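Local coordinates for phage-like element PBSX protein XepA (Bacillus subtilis, PDB 6IA5) that is of unknown function, does not seem to be involved in host cell lysis, and assembles as a pentamer, at residues K215-S220 / K225-G230. Sequence-based numbering, arbitrary orientation.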
ATOM      1  N   LYS E 215       6.793  45.661  17.902  1.00 38.28           N
ATOM      2  CA  LYS E 215       6.039  45.941  16.697  1.00 35.76           C
ATOM      3  C   LYS E 215       5.936  44.653  15.894  1.00 38.19           C
ATOM      4  O   LYS E 215       6.926  43.935  15.764  1.00 34.95           O
ATOM      5  CB  LYS E 215       6.734  47.041  15.894  1.00 42.94           C
ATOM      6  CG  LYS E 215       5.935  47.631  14.741  1.00 50.78           C
ATOM      7  CD  LYS E 215       6.521  48.936  14.228  1.00 58.85           C
ATOM      8  CE  LYS E 215       5.561  49.814  13.438  1.00 58.73           C
ATOM      9  NZ  LYS E 215       4.556  49.042  12.671  1.00 51.77           N
ATOM     10  N   PHE E 216       4.730  44.375  15.371  1.00 37.45           N
ATOM     11  CA  PHE E 216       4.434  43.113  14.705  1.00 35.84           C
ATOM     12  C   PHE E 216       4.596  43.277  13.193  1.00 35.44           C
ATOM     13  O   PHE E 216       3.977  44.156  12.592  1.00 33.96           O
ATOM     14  CB  PHE E 216       2.999  42.676  15.020  1.00 33.32           C
ATOM     15  CG  PHE E 216       2.596  42.727  16.478  1.00 37.16           C
ATOM     16  CD1 PHE E 216       3.511  42.456  17.492  1.00 36.18           C
ATOM     17  CD2 PHE E 216       1.281  43.011  16.840  1.00 35.54           C
ATOM     18  CE1 PHE E 216       3.120  42.469  18.830  1.00 39.42           C
ATOM     19  CE2 PHE E 216       0.894  43.026  18.174  1.00 36.65           C
ATOM     20  CZ  PHE E 216       1.818  42.752  19.163  1.00 35.63           C
ATOM     21  N   TRP E 217       5.424  42.417  12.587  1.00 36.35           N
ATOM     22  CA  TRP E 217       5.734  42.544  11.171  1.00 40.23           C
ATOM     23  C   TRP E 217       5.576  41.196  10.483  1.00 38.78           C
ATOM     24  O   TRP E 217       5.891  40.165  11.063  1.00 40.31           O
ATOM     25  CB  TRP E 217       7.187  42.981  10.960  1.00 41.75           C
ATOM     26  CG  TRP E 217       7.623  44.314  11.482  1.00 39.60           C
ATOM     27  CD1 TRP E 217       8.452  44.532  12.544  1.00 42.91           C
ATOM     28  CD2 TRP E 217       7.373  45.607  10.901  1.00 41.69           C
ATOM     29  NE1 TRP E 217       8.718  45.869  12.676  1.00 41.80           N
ATOM     30  CE2 TRP E 217       8.081  46.556  11.678  1.00 43.05           C
ATOM     31  CE3 TRP E 217       6.632  46.062   9.803  1.00 43.57           C
ATOM     32  CZ2 TRP E 217       8.053  47.925  11.402  1.00 43.06           C
ATOM     33  CZ3 TRP E 217       6.603  47.416   9.526  1.00 49.25           C
ATOM     34  CH2 TRP E 217       7.300  48.334  10.320  1.00 51.81           C
ATOM     35  N   GLY E 218       5.144  41.240   9.220  1.00 38.22           N
ATOM     36  CA  GLY E 218       5.276  40.114   8.313  1.00 38.26           C
ATOM     37  C   GLY E 218       6.131  40.512   7.109  1.00 43.64           C
ATOM     38  O   GLY E 218       6.275  41.697   6.811  1.00 40.40           O
ATOM     39  N   LYS E 219       6.726  39.518   6.446  1.00 45.85           N
ATOM     40  CA  LYS E 219       7.312  39.761   5.135  1.00 48.29           C
ATOM     41  C   LYS E 219       6.614  38.873   4.119  1.00 42.34           C
ATOM     42  O   LYS E 219       6.342  37.708   4.400  1.00 44.22           O
ATOM     43  CB  LYS E 219       8.815  39.469   5.119  1.00 46.74           C
ATOM     44  CG  LYS E 219       9.653  40.464   5.896  1.00 46.63           C
ATOM     45  CD  LYS E 219      11.120  40.103   5.870  1.00 52.90           C
ATOM     46  CE  LYS E 219      12.013  41.199   6.401  1.00 47.94           C
ATOM     47  NZ  LYS E 219      13.418  40.726   6.341  1.00 54.63           N
ATOM     48  N   SER E 220       6.314  39.469   2.970  1.00 44.73           N
ATOM     49  CA  SER E 220       5.749  38.757   1.834  1.00 48.88           C
ATOM     50  C   SER E 220       6.825  38.660   0.750  1.00 52.90           C
ATOM     51  O   SER E 220       7.995  38.473   1.058  1.00 47.25           O
ATOM     52  CB  SER E 220       4.492  39.448   1.353  1.00 48.75           C
ATOM     53  OG  SER E 220       3.842  38.702   0.328  1.00 52.16           O
ATOM     54  N   LYS E 225       9.283  44.684   5.276  1.00 52.41           N
ATOM     55  CA  LYS E 225       8.455  44.465   6.446  1.00 45.99           C
ATOM     56  C   LYS E 225       7.113  45.163   6.246  1.00 45.01           C
ATOM     57  O   LYS E 225       7.057  46.316   5.813  1.00 39.98           O
ATOM     58  CB  LYS E 225       9.166  44.958   7.712  1.00 49.01           C
ATOM     59  CG  LYS E 225      10.355  44.100   8.132  1.00 48.83           C
ATOM     60  CD  LYS E 225      10.813  44.343   9.553  1.00 54.35           C
ATOM     61  CE  LYS E 225      11.119  45.789   9.893  1.00 48.97           C
ATOM     62  NZ  LYS E 225      12.205  46.320   9.051  1.00 54.33           N
ATOM     63  N   LEU E 226       6.038  44.426   6.559  1.00 41.65           N
ATOM     64  CA  LEU E 226       4.667  44.903   6.480  1.00 49.04           C
ATOM     65  C   LEU E 226       4.038  44.770   7.864  1.00 42.15           C
ATOM     66  O   LEU E 226       4.168  43.720   8.501  1.00 42.46           O
ATOM     67  CB  LEU E 226       3.903  44.025   5.483  1.00 47.94           C
ATOM     68  CG  LEU E 226       4.409  44.103   4.045  1.00 51.44           C
ATOM     69  CD1 LEU E 226       4.188  42.781   3.316  1.00 50.42           C
ATOM     70  CD2 LEU E 226       3.729  45.252   3.317  1.00 46.91           C
ATOM     71  N   PRO E 227       3.321  45.803   8.351  1.00 37.56           N
ATOM     72  CA  PRO E 227       2.694  45.730   9.673  1.00 39.90           C
ATOM     73  C   PRO E 227       1.553  44.720   9.633  1.00 38.33           C
ATOM     74  O   PRO E 227       0.794  44.672   8.673  1.00 38.83           O
ATOM     75  CB  PRO E 227       2.147  47.144   9.928  1.00 39.03           C
ATOM     76  CG  PRO E 227       2.698  48.005   8.792  1.00 41.43           C
ATOM     77  CD  PRO E 227       3.049  47.068   7.654  1.00 37.58           C
ATOM     78  N   ILE E 228       1.448  43.911  10.691  1.00 40.43           N
ATOM     79  CA  ILE E 228       0.345  42.966  10.844  1.00 38.94           C
ATOM     80  C   ILE E 228      -0.321  43.202  12.197  1.00 41.03           C
ATOM     81  O   ILE E 228       0.276  43.806  13.087  1.00 41.69           O
ATOM     82  CB  ILE E 228       0.854  41.517  10.692  1.00 39.71           C
ATOM     83  CG1 ILE E 228       1.890  41.177  11.771  1.00 40.83           C
ATOM     84  CG2 ILE E 228       1.438  41.343   9.293  1.00 40.34           C
ATOM     85  CD1 ILE E 228       2.323  39.745  11.799  1.00 41.15           C
ATOM     86  N   ARG E 229      -1.565  42.723  12.326  1.00 37.53           N
ATOM     87  CA  ARG E 229      -2.365  42.942  13.520  0.50 35.49           C
ATOM     88  C   ARG E 229      -2.524  41.610  14.246  1.00 35.85           C
ATOM     89  O   ARG E 229      -2.729  40.570  13.614  1.00 41.27           O
ATOM     90  CB  ARG E 229      -3.724  43.554  13.155  0.50 34.21           C
ATOM     91  CG  ARG E 229      -4.601  42.659  12.286  0.50 32.58           C
ATOM     92  CD  ARG E 229      -5.881  43.310  11.816  0.50 34.33           C
ATOM     93  NE  ARG E 229      -6.781  42.280  11.348  0.50 28.98           N
ATOM     94  CZ  ARG E 229      -6.758  41.796  10.119  0.50 30.39           C
ATOM     95  NH1 ARG E 229      -5.753  42.104   9.318  0.50 27.99           N
ATOM     96  NH2 ARG E 229      -7.732  41.015   9.697  0.50 29.86           N
ATOM     97  N   GLY E 230      -2.414  41.654  15.575  1.00 33.08           N
ATOM     98  CA  GLY E 230      -2.658  40.484  16.399  1.00 33.07           C
ATOM     99  C   GLY E 230      -3.839  40.751  17.334  1.00 33.11           C
ATOM    100  O   GLY E 230      -4.255  41.904  17.488  1.00 27.81           O
TER
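Leu226 O accepts a hydrogen bond from Gly218 N at 2.8 Å, nearly straight at 169°. The same oxygen is approached by Trp217 CA at 3.3 Å in a CA-H...O contact. Leu226 N donates back to Gly218 O, so Gly218 and Leu226 form a hydrogen-bonded antiparallel pair. A third bond, Ile228 N to Phe216 O, is longer at 3.2 Å, and its donor stands 48° above the carbonyl plane.

The main side-chain contact is Lys225 over the Trp217 indole. The bend of Lys225 at chi3 (-54°) carries CE over one face of the five-membered ring, 3.7 Å from its centroid. This is a CH-pi contact; NZ lies farther out and adds at most a weak cation-pi attraction. NZ is instead salt-bridged to Glu189. The aliphatic chain of Lys215 packs on the opposite indole face, with CG 3.6 Å above the plane. The indole is thus sandwiched between two lysine chains. Its NE1 is hydrogen-bonded to Glu262, and Pro227 CG touches its CZ3 rim. Lys219 CE also packs on Lys225 CG, while their two ammonium groups stay apart.

Ile228 packs against Phe216 and Gly218. Its CG1 sits between backbone N and carbonyl carbon and meets Phe216 CB at 3.7 Å, while CG2 lies against Gly218 N. Ile228 O lies at the edge of the Phe216 ring, buried and without a polar partner.

The two segments belong to the beta hairpin of strands 211-219 and 225-232, joined by a short loop. Strand 258-267 pairs with the other edge of 211-219, and Phe216 packs against Phe251 and Trp249. On the 225-232 side, Pro227 O accepts a hydrogen bond from Thr233 of a neighbouring subunit.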